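Local coordinates for calcium uptake protein 3, mitochondrial (PDB 6AGI), which senses calcium through its EF-hands and regulates the mitochondrial calcium uniporter channel, working as a disulfide-linked heterodimer with MICU1, at residues B[113-117]-B[118-122]; B[208-211]-B[212-215]; B[297-300]-B[301-304]; B[63-66]-B[67-70]. All blocks are in the same frame, centred on the assembly; numbering follows the deposited sequence.

Contact 1 of 4, residues B[113-117]-B[118-122]. With CA (calcium ion), chain F.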
loop_
_atom_site.group_PDB
_atom_site.type_symbol
_atom_site.label_atom_id
_atom_site.label_comp_id
_atom_site.label_asym_id
_atom_site.label_seq_id
_atom_site.Cartn_x
_atom_site.Cartn_y
_atom_site.Cartn_z
ATOM N N MET B 113 -6.507 9.573 -12.678
ATOM C CA MET B 113 -7.881 9.314 -12.279
ATOM C C MET B 113 -8.802 10.468 -12.647
ATOM O O MET B 113 -10.003 10.258 -12.829
ATOM C CB MET B 113 -7.968 9.033 -10.776
ATOM C CG MET B 113 -7.627 7.594 -10.404
ATOM S SD MET B 113 -8.768 6.450 -11.147
ATOM C CE MET B 113 -9.972 6.400 -9.820
ATOM N N PHE B 114 -8.262 11.675 -12.785
ATOM C CA PHE B 114 -9.078 12.823 -13.168
ATOM C C PHE B 114 -9.279 12.936 -14.682
ATOM O O PHE B 114 -10.373 13.278 -15.132
ATOM C CB PHE B 114 -8.440 14.097 -12.623
ATOM C CG PHE B 114 -8.909 14.491 -11.256
ATOM C CD1 PHE B 114 -10.128 15.143 -11.099
ATOM C CD2 PHE B 114 -8.126 14.249 -10.132
ATOM C CE1 PHE B 114 -10.558 15.532 -9.834
ATOM C CE2 PHE B 114 -8.547 14.627 -8.869
ATOM C CZ PHE B 114 -9.757 15.262 -8.716
ATOM N N ASP B 115 -8.247 12.650 -15.476
ATOM C CA ASP B 115 -8.268 12.933 -16.914
ATOM C C ASP B 115 -9.040 11.811 -17.613
ATOM O O ASP B 115 -8.505 10.940 -18.315
ATOM C CB ASP B 115 -6.835 13.092 -17.424
ATOM C CG ASP B 115 -6.757 13.535 -18.886
ATOM O OD1 ASP B 115 -7.709 14.190 -19.432
ATOM O OD2 ASP B 115 -5.669 13.276 -19.470
ATOM N N THR B 116 -10.359 11.883 -17.436
ATOM C CA THR B 116 -11.300 10.950 -18.058
ATOM C C THR B 116 -11.027 10.729 -19.549
ATOM O O THR B 116 -11.259 9.621 -20.040
ATOM C CB THR B 116 -12.743 11.430 -17.853
ATOM O OG1 THR B 116 -12.931 12.679 -18.533
ATOM C CG2 THR B 116 -13.012 11.638 -16.386
ATOM N N ASP B 117 -10.554 11.755 -20.288
ATOM C CA ASP B 117 -10.422 11.660 -21.751
ATOM C C ASP B 117 -9.002 11.538 -22.295
ATOM O O ASP B 117 -8.842 11.420 -23.515
ATOM C CB ASP B 117 -11.068 12.856 -22.467
ATOM C CG ASP B 117 -10.615 14.178 -21.912
ATOM O OD1 ASP B 117 -11.068 14.539 -20.817
ATOM O OD2 ASP B 117 -9.745 14.823 -22.529
ATOM N N GLY B 118 -7.973 11.663 -21.480
ATOM C CA GLY B 118 -6.650 11.343 -21.975
ATOM C C GLY B 118 -5.904 12.459 -22.667
ATOM O O GLY B 118 -4.761 12.240 -23.095
ATOM N N ASN B 119 -6.493 13.646 -22.797
ATOM C CA ASN B 119 -5.743 14.749 -23.398
ATOM C C ASN B 119 -4.606 15.268 -22.523
ATOM O O ASN B 119 -3.915 16.185 -22.956
ATOM C CB ASN B 119 -6.676 15.913 -23.715
ATOM C CG ASN B 119 -7.333 16.469 -22.475
ATOM O OD1 ASN B 119 -7.075 15.999 -21.358
ATOM N ND2 ASN B 119 -8.179 17.479 -22.655
ATOM N N GLU B 120 -4.434 14.772 -21.298
ATOM C CA GLU B 120 -3.381 15.212 -20.386
ATOM C C GLU B 120 -3.585 16.622 -19.852
ATOM O O GLU B 120 -2.633 17.252 -19.376
ATOM C CB GLU B 120 -2.011 15.080 -21.037
ATOM C CG GLU B 120 -1.559 13.689 -20.903
ATOM C CD GLU B 120 -0.752 13.267 -22.062
ATOM O OE1 GLU B 120 -0.432 14.124 -22.915
ATOM O OE2 GLU B 120 -0.525 12.051 -22.154
ATOM N N MET B 121 -4.799 17.142 -19.921
ATOM C CA MET B 121 -5.158 18.285 -19.101
ATOM C C MET B 121 -6.409 17.891 -18.325
ATOM O O MET B 121 -7.060 16.890 -18.635
ATOM C CB MET B 121 -5.401 19.602 -19.908
ATOM C CG MET B 121 -4.418 19.991 -21.049
ATOM S SD MET B 121 -2.725 20.324 -20.450
ATOM C CE MET B 121 -2.554 22.100 -20.660
ATOM N N VAL B 122 -6.744 18.679 -17.310
ATOM C CA VAL B 122 -7.935 18.456 -16.504
ATOM C C VAL B 122 -8.779 19.720 -16.612
ATOM O O VAL B 122 -8.339 20.808 -16.226
ATOM C CB VAL B 122 -7.602 18.101 -15.045
ATOM C CG1 VAL B 122 -8.844 18.098 -14.192
ATOM C CG2 VAL B 122 -7.006 16.724 -14.986
HETATM CA CA CA F . -9.105 16.298 -19.996
#

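Contact 2 of 4, residues B[208-211]-B[212-215]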
loop_
_atom_site.group_PDB
_atom_site.type_symbol
_atom_site.label_atom_id
_atom_site.label_comp_id
_atom_site.label_asym_id
_atom_site.label_seq_id
_atom_site.Cartn_x
_atom_site.Cartn_y
_atom_site.Cartn_z
ATOM N N THR B 208 -21.291 26.907 -7.045
ATOM C CA THR B 208 -20.576 27.986 -6.374
ATOM C C THR B 208 -19.062 27.884 -6.580
ATOM O O THR B 208 -18.441 26.866 -6.260
ATOM C CB THR B 208 -20.898 27.971 -4.882
ATOM O OG1 THR B 208 -22.192 28.538 -4.666
ATOM C CG2 THR B 208 -19.874 28.766 -4.103
ATOM N N ASP B 209 -18.462 28.966 -7.070
ATOM C CA ASP B 209 -17.021 28.983 -7.283
ATOM C C ASP B 209 -16.303 28.934 -5.941
ATOM O O ASP B 209 -16.837 29.343 -4.911
ATOM C CB ASP B 209 -16.603 30.251 -8.037
ATOM C CG ASP B 209 -16.610 30.073 -9.539
ATOM O OD1 ASP B 209 -17.106 29.027 -10.011
ATOM O OD2 ASP B 209 -16.154 30.999 -10.245
ATOM N N THR B 210 -15.094 28.389 -5.950
ATOM C CA THR B 210 -14.324 28.208 -4.733
ATOM C C THR B 210 -12.899 28.651 -5.018
ATOM O O THR B 210 -12.549 28.995 -6.156
ATOM C CB THR B 210 -14.341 26.755 -4.227
ATOM O OG1 THR B 210 -13.870 25.869 -5.251
ATOM C CG2 THR B 210 -15.735 26.326 -3.755
ATOM N N THR B 211 -12.074 28.672 -3.962
ATOM C CA THR B 211 -10.685 29.088 -4.141
ATOM C C THR B 211 -9.920 28.119 -5.030
ATOM O O THR B 211 -9.211 28.548 -5.941
ATOM C CB THR B 211 -10.005 29.280 -2.784
ATOM O OG1 THR B 211 -10.383 30.559 -2.254
ATOM C CG2 THR B 211 -8.465 29.137 -2.881
ATOM N N LEU B 212 -10.052 26.809 -4.801
ATOM C CA LEU B 212 -9.313 25.881 -5.654
ATOM C C LEU B 212 -9.852 25.900 -7.078
ATOM O O LEU B 212 -9.087 25.743 -8.037
ATOM C CB LEU B 212 -9.342 24.468 -5.072
ATOM C CG LEU B 212 -8.365 24.364 -3.904
ATOM C CD1 LEU B 212 -8.331 22.944 -3.372
ATOM C CD2 LEU B 212 -6.945 24.864 -4.299
ATOM N N LEU B 213 -11.151 26.139 -7.236
ATOM C CA LEU B 213 -11.745 26.174 -8.564
ATOM C C LEU B 213 -11.215 27.362 -9.388
ATOM O O LEU B 213 -10.835 27.203 -10.559
ATOM C CB LEU B 213 -13.255 26.231 -8.389
ATOM C CG LEU B 213 -14.179 25.332 -9.175
ATOM C CD1 LEU B 213 -13.733 23.901 -9.062
ATOM C CD2 LEU B 213 -15.588 25.516 -8.603
ATOM N N VAL B 214 -11.150 28.554 -8.781
ATOM C CA VAL B 214 -10.622 29.739 -9.461
ATOM C C VAL B 214 -9.099 29.665 -9.599
ATOM O O VAL B 214 -8.525 30.048 -10.633
ATOM C CB VAL B 214 -11.069 31.007 -8.710
ATOM C CG1 VAL B 214 -10.490 32.236 -9.348
ATOM C CG2 VAL B 214 -12.582 31.103 -8.767
ATOM N N HIS B 215 -8.422 29.177 -8.567
ATOM C CA HIS B 215 -6.979 29.041 -8.635
ATOM C C HIS B 215 -6.576 28.125 -9.788
ATOM O O HIS B 215 -5.600 28.406 -10.494
ATOM C CB HIS B 215 -6.466 28.505 -7.300
ATOM C CG HIS B 215 -4.994 28.233 -7.282
ATOM N ND1 HIS B 215 -4.059 29.223 -7.098
ATOM C CD2 HIS B 215 -4.296 27.084 -7.417
ATOM C CE1 HIS B 215 -2.848 28.698 -7.119
ATOM N NE2 HIS B 215 -2.962 27.400 -7.317
#

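Contact 3 of 4, residues B[297-300]-B[301-304]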
loop_
_atom_site.group_PDB
_atom_site.type_symbol
_atom_site.label_atom_id
_atom_site.label_comp_id
_atom_site.label_asym_id
_atom_site.label_seq_id
_atom_site.Cartn_x
_atom_site.Cartn_y
_atom_site.Cartn_z
ATOM N N ARG B 297 10.774 16.258 7.331
ATOM C CA ARG B 297 10.167 16.035 6.018
ATOM C C ARG B 297 10.555 14.677 5.444
ATOM O O ARG B 297 9.724 14.009 4.825
ATOM C CB ARG B 297 10.524 17.183 5.059
ATOM C CG ARG B 297 9.733 17.167 3.753
ATOM C CD ARG B 297 9.897 18.436 2.866
ATOM N NE ARG B 297 11.254 18.955 2.745
ATOM C CZ ARG B 297 11.589 19.975 1.958
ATOM N NH1 ARG B 297 10.668 20.595 1.222
ATOM N NH2 ARG B 297 12.853 20.365 1.892
ATOM N N SER B 298 11.834 14.305 5.543
ATOM C CA SER B 298 12.268 12.974 5.133
ATOM C C SER B 298 11.359 11.915 5.723
ATOM O O SER B 298 10.813 11.062 5.012
ATOM C CB SER B 298 13.706 12.747 5.569
ATOM O OG SER B 298 14.585 13.246 4.578
ATOM N N PHE B 299 11.147 11.992 7.032
ATOM C CA PHE B 299 10.402 10.938 7.697
ATOM C C PHE B 299 8.931 10.932 7.303
ATOM O O PHE B 299 8.347 9.856 7.134
ATOM C CB PHE B 299 10.560 11.045 9.212
ATOM C CG PHE B 299 9.882 9.959 9.957
ATOM C CD1 PHE B 299 10.534 8.761 10.154
ATOM C CD2 PHE B 299 8.586 10.088 10.401
ATOM C CE1 PHE B 299 9.926 7.727 10.816
ATOM C CE2 PHE B 299 7.977 9.053 11.060
ATOM C CZ PHE B 299 8.645 7.879 11.275
ATOM N N PHE B 300 8.319 12.086 7.070
ATOM C CA PHE B 300 6.931 11.942 6.639
ATOM C C PHE B 300 6.774 11.573 5.151
ATOM O O PHE B 300 5.832 10.844 4.787
ATOM C CB PHE B 300 6.152 13.181 7.068
ATOM C CG PHE B 300 6.026 13.276 8.573
ATOM C CD1 PHE B 300 5.044 12.559 9.240
ATOM C CD2 PHE B 300 6.957 13.971 9.330
ATOM C CE1 PHE B 300 4.942 12.579 10.614
ATOM C CE2 PHE B 300 6.857 14.008 10.714
ATOM C CZ PHE B 300 5.843 13.305 11.352
ATOM N N GLN B 301 7.702 11.963 4.284
ATOM C CA GLN B 301 7.665 11.407 2.935
ATOM C C GLN B 301 7.775 9.892 2.988
ATOM O O GLN B 301 7.025 9.163 2.302
ATOM C CB GLN B 301 8.767 12.024 2.077
ATOM C CG GLN B 301 8.315 13.304 1.375
ATOM C CD GLN B 301 9.465 14.189 0.940
ATOM O OE1 GLN B 301 10.634 13.792 0.978
ATOM N NE2 GLN B 301 9.140 15.418 0.557
ATOM N N PHE B 302 8.681 9.400 3.838
ATOM C CA PHE B 302 8.830 7.958 4.030
ATOM C C PHE B 302 7.539 7.319 4.554
ATOM O O PHE B 302 7.137 6.232 4.093
ATOM C CB PHE B 302 9.987 7.709 4.991
ATOM C CG PHE B 302 9.965 6.365 5.619
ATOM C CD1 PHE B 302 10.136 5.225 4.846
ATOM C CD2 PHE B 302 9.713 6.225 6.965
ATOM C CE1 PHE B 302 10.091 3.971 5.426
ATOM C CE2 PHE B 302 9.657 4.972 7.544
ATOM C CZ PHE B 302 9.846 3.843 6.779
ATOM N N LEU B 303 6.835 7.997 5.477
ATOM C CA LEU B 303 5.569 7.423 5.944
ATOM C C LEU B 303 4.557 7.349 4.827
ATOM O O LEU B 303 3.708 6.449 4.830
ATOM C CB LEU B 303 4.944 8.199 7.101
ATOM C CG LEU B 303 5.627 8.023 8.437
ATOM C CD1 LEU B 303 4.844 8.690 9.569
ATOM C CD2 LEU B 303 5.887 6.543 8.664
ATOM N N ASN B 304 4.645 8.246 3.847
ATOM C CA ASN B 304 3.690 8.049 2.774
ATOM C C ASN B 304 4.139 6.986 1.788
ATOM O O ASN B 304 3.312 6.511 1.005
ATOM C CB ASN B 304 3.362 9.370 2.074
ATOM C CG ASN B 304 2.387 10.194 2.879
ATOM O OD1 ASN B 304 1.816 9.706 3.845
ATOM N ND2 ASN B 304 2.170 11.421 2.482
#

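Contact 4 of 4, residues B[63-66]-B[67-70]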
loop_
_atom_site.group_PDB
_atom_site.type_symbol
_atom_site.label_atom_id
_atom_site.label_comp_id
_atom_site.label_asym_id
_atom_site.label_seq_id
_atom_site.Cartn_x
_atom_site.Cartn_y
_atom_site.Cartn_z
ATOM N N GLN B 63 -16.352 38.645 -4.494
ATOM C CA GLN B 63 -15.267 39.599 -4.280
ATOM C C GLN B 63 -14.136 38.967 -3.470
ATOM O O GLN B 63 -12.957 39.203 -3.759
ATOM C CB GLN B 63 -15.782 40.869 -3.596
ATOM C CG GLN B 63 -14.956 42.134 -3.927
ATOM C CD GLN B 63 -13.838 42.421 -2.915
ATOM O OE1 GLN B 63 -14.042 42.337 -1.702
ATOM N NE2 GLN B 63 -12.649 42.747 -3.421
ATOM N N MET B 64 -14.474 38.153 -2.460
ATOM C CA MET B 64 -13.442 37.425 -1.714
ATOM C C MET B 64 -12.553 36.602 -2.645
ATOM O O MET B 64 -11.327 36.576 -2.481
ATOM C CB MET B 64 -14.115 36.501 -0.695
ATOM C CG MET B 64 -13.236 35.496 0.054
ATOM S SD MET B 64 -13.961 35.142 1.693
ATOM C CE MET B 64 -13.764 36.725 2.515
ATOM N N LEU B 65 -13.148 35.986 -3.676
ATOM C CA LEU B 65 -12.399 35.169 -4.631
ATOM C C LEU B 65 -11.688 35.958 -5.720
ATOM O O LEU B 65 -10.672 35.482 -6.240
ATOM C CB LEU B 65 -13.316 34.157 -5.315
ATOM C CG LEU B 65 -13.985 33.040 -4.523
ATOM C CD1 LEU B 65 -14.983 32.203 -5.328
ATOM C CD2 LEU B 65 -12.868 32.210 -3.905
ATOM N N ALA B 66 -12.216 37.123 -6.112
ATOM C CA ALA B 66 -11.620 37.879 -7.214
ATOM C C ALA B 66 -10.103 38.052 -7.110
ATOM O O ALA B 66 -9.435 38.209 -8.137
ATOM C CB ALA B 66 -12.284 39.253 -7.304
ATOM N N GLU B 67 -9.544 37.997 -5.901
ATOM C CA GLU B 67 -8.096 38.050 -5.729
ATOM C C GLU B 67 -7.333 36.821 -6.236
ATOM O O GLU B 67 -6.216 36.975 -6.744
ATOM C CB GLU B 67 -7.785 38.256 -4.259
ATOM C CG GLU B 67 -8.315 37.103 -3.456
ATOM C CD GLU B 67 -7.288 36.043 -3.204
ATOM O OE1 GLU B 67 -6.082 36.317 -3.391
ATOM O OE2 GLU B 67 -7.731 34.909 -2.940
ATOM N N THR B 68 -7.936 35.629 -6.198
ATOM C CA THR B 68 -7.182 34.380 -6.036
ATOM C C THR B 68 -5.961 34.305 -6.957
ATOM O O THR B 68 -6.081 34.549 -8.168
ATOM C CB THR B 68 -8.086 33.185 -6.326
ATOM O OG1 THR B 68 -9.298 33.342 -5.589
ATOM C CG2 THR B 68 -7.412 31.906 -5.860
ATOM N N PRO B 69 -4.798 33.893 -6.449
ATOM C CA PRO B 69 -3.620 33.821 -7.306
ATOM C C PRO B 69 -3.829 32.743 -8.347
ATOM O O PRO B 69 -4.445 31.710 -8.057
ATOM C CB PRO B 69 -2.482 33.433 -6.344
ATOM C CG PRO B 69 -3.008 33.711 -4.956
ATOM C CD PRO B 69 -4.501 33.504 -5.055
ATOM N N PRO B 70 -3.353 32.952 -9.566
ATOM C CA PRO B 70 -3.411 31.887 -10.566
ATOM C C PRO B 70 -2.492 30.742 -10.162
ATOM O O PRO B 70 -1.680 30.843 -9.234
ATOM C CB PRO B 70 -2.948 32.560 -11.859
ATOM C CG PRO B 70 -2.270 33.822 -11.439
ATOM C CD PRO B 70 -2.671 34.165 -10.046
#

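Contact 1 of 4, residues B[113-117]-B[118-122]
Asp115 reaches across the loop with both carboxylate oxygens, and each has its own task. OD1 binds the calcium ion at 2.6 Å, while OD2 accepts the backbone N-H of Glu120 on its syn side, N to OD2 2.7 Å. The two bonds together probably fix the rotation of the carboxylate, whose CG lies anti to the backbone N (chi1 -174°). Behind it the backbone turns back: Gly118 N donates to Asp115 O at 3.3 Å, closing a type I beta turn from Asp115 to Gly118. Gly118 itself takes a positive phi of 87°, and a CB there would run into the carbonyl oxygen of Asp117.

This is the calcium loop of EF-hand 1, joining helix 104-114 to helix 124-138, and oxygens from alternate residues line the ion. Asp117 OD1 binds it at 2.8 Å, Asn119 OD1 at 2.5 Å and the backbone O of Met121 also at 2.5 Å; Glu126 completes the site with both carboxylate oxygens. Asn119 OD1 serves twice, since Met121 N donates to it at 2.9 Å in an Asx turn, from above the plane of the amide. The carboxylate of Asp115 and the amide of Asn119 are nearly coplanar, whereas that of Asp117 stands 73° from the amide. Next to the liganding residues, Phe114 CB meets Val122 CG2 at 3.8 Å.

Contact 2 of 4, residues B[208-211]-B[212-215]
Thr208 meets the helix through its backbone, its carbonyl O lying 3.9 Å from Leu213 CD2. Asp209 follows, its side chain crossing those of Leu213 and Val214 at about right angles. Its carboxylate spans the two, OD1 beside the CD2 methyl of Leu213 and OD2 at 3.9 Å from Val214 CG2; a long, weak ion pair joins OD1 to Lys124.

Thr210 is the N-cap of helix 211-217. Its OG1 stands between the backbone N and the carbonyl carbon (chi1 56°), which turns the hydroxyl back over the first turn, where it accepts a weak bond from Leu213 N at 3.4 Å. The same oxygen lies against Leu213 CB at 3.2 Å and is also hydrogen-bonded to Glu92. A small, branched residue with a hydroxyl suits this place, because it can reach a backbone N-H that no preceding turn supplies with an acceptor. The backbone O of Thr210 takes Val214 N at 3.0 Å, the first full helical bond, with Val214 CG2 packed beside that oxygen at 3.4 Å. Thr211 continues the pattern: its O accepts from His215 N at 2.8 Å, while its hydroxyl bonds to the backbone N of Val87.

The short helix is thus wedged among longer ones. Leu212 packs on helix 90-101, Leu213 on Lys124 and Phe127 of helix 124-138, and Asp209 and Thr211 on Leu65 of helix 58-66, while His215 reaches the loop beyond that helix through Pro69 O.

Contact 3 of 4, residues B[297-300]-B[301-304]
Arg297 and Gln301 meet one turn apart on helix 293-304, where the backbone N of Gln301 donates to Arg297 O at 2.9 Å in an almost straight bond (172° at the hydrogen). Three more bonds of this i to i+4 kind follow: Phe302 N to Ser298 O, Leu303 N to Phe299 O and Asn304 N to Phe300 O, the last at 3.0 Å and more bent. Every carbonyl from Arg297 to Phe300 is therefore supplied with a donor. Polar side chains find partners of other sorts. Asn304 ND2 bonds to Leu100 O, Ser298 OG weakly to Asp294 O, and Arg297 NH2 has a long, weak ion pair with Asp294. The Gln301 amide packs side by side with the Arg297 chain, NE2 3.7 Å from the aliphatic CG.

On the buried side Phe299 carries the packing. Its chi1 of -177° swings the ring to the side of the carbonyl carbon, from where CE2 touches Leu303 CD1 at 3.5 Å and CE1 approaches Phe302 CD2 at 4.1 Å. The two rings are set obliquely, their planes at 59°. Leu303 CD1 also meets Phe300 CD1 at 3.9 Å, so this methyl is shared by two rings. An alanine in place of Phe299 is likely to open a gap beside Leu303 and take away one neighbour of the Phe302 ring, besides costing the edge-to-face contact with Phe261.

This turn of the degenerate EF-hand 2 thus spends its backbone polarity internally; its phenylalanines face helices 258-265 and 325-336, while Arg297 and Asn304 lie against helix 227-250.

Contact 4 of 4, residues B[63-66]-B[67-70]
Leu65 and Thr68 lie side by side and point the same way at the C-terminal end of helix 58-66, where it gives way to the loop leading towards helix 78-81 within the N-terminal part of this EF-hand protein. Thr68 OG1 sits beside Leu65 CB and CD2, about 4.1 Å from each, and turns its hydrogen to the backbone carbonyl of the same leucine. Its chi1 of -49° puts OG1 beside its own backbone N, so that the hydroxyl and the N-H of Thr68 both reach Leu65 O. Leucine suits the inner side here, since its branch continues onto Val87, whereas threonine supplies a donor where Pro69, the residue four on from Leu65, has no N-H to give. The Glu67 chain, poorly ordered, bends back instead towards the carbonyl of Met64. A valine in place of Thr68 would probably leave Leu65 O with a single donor and the turn less firmly held. The backbone O of Thr68 is itself hydrogen-bonded to Lys219 NZ. Leu65 O is gripped by two donors: Thr68 N at 2.7 Å, from above the carbonyl plane, and Thr68 OG1 at 2.6 Å, in that plane and on a lone pair.

Contacts 2 and 4 touch, their centres about 9 Å apart: the start of helix 211-217 rests on the end of helix 58-66. One begins a helix and the other ends one, and each uses a threonine hydroxyl, as a weak acceptor at the start and as donor at the end. Contact 2 is the buried one. Contacts 1, 3 and 4 are partly buried: contact 3 has its three phenylalanines buried, while contacts 1 and 4 include exposed residues. Contact 1 gathers oxygens round a calcium ion, its centre about 19 Å from that of contact 2; both adjoin helix 124-138. Contact 3, about 30 Å from contact 2 between centres and across the chain's centre, relies on aromatic packing within a single helix.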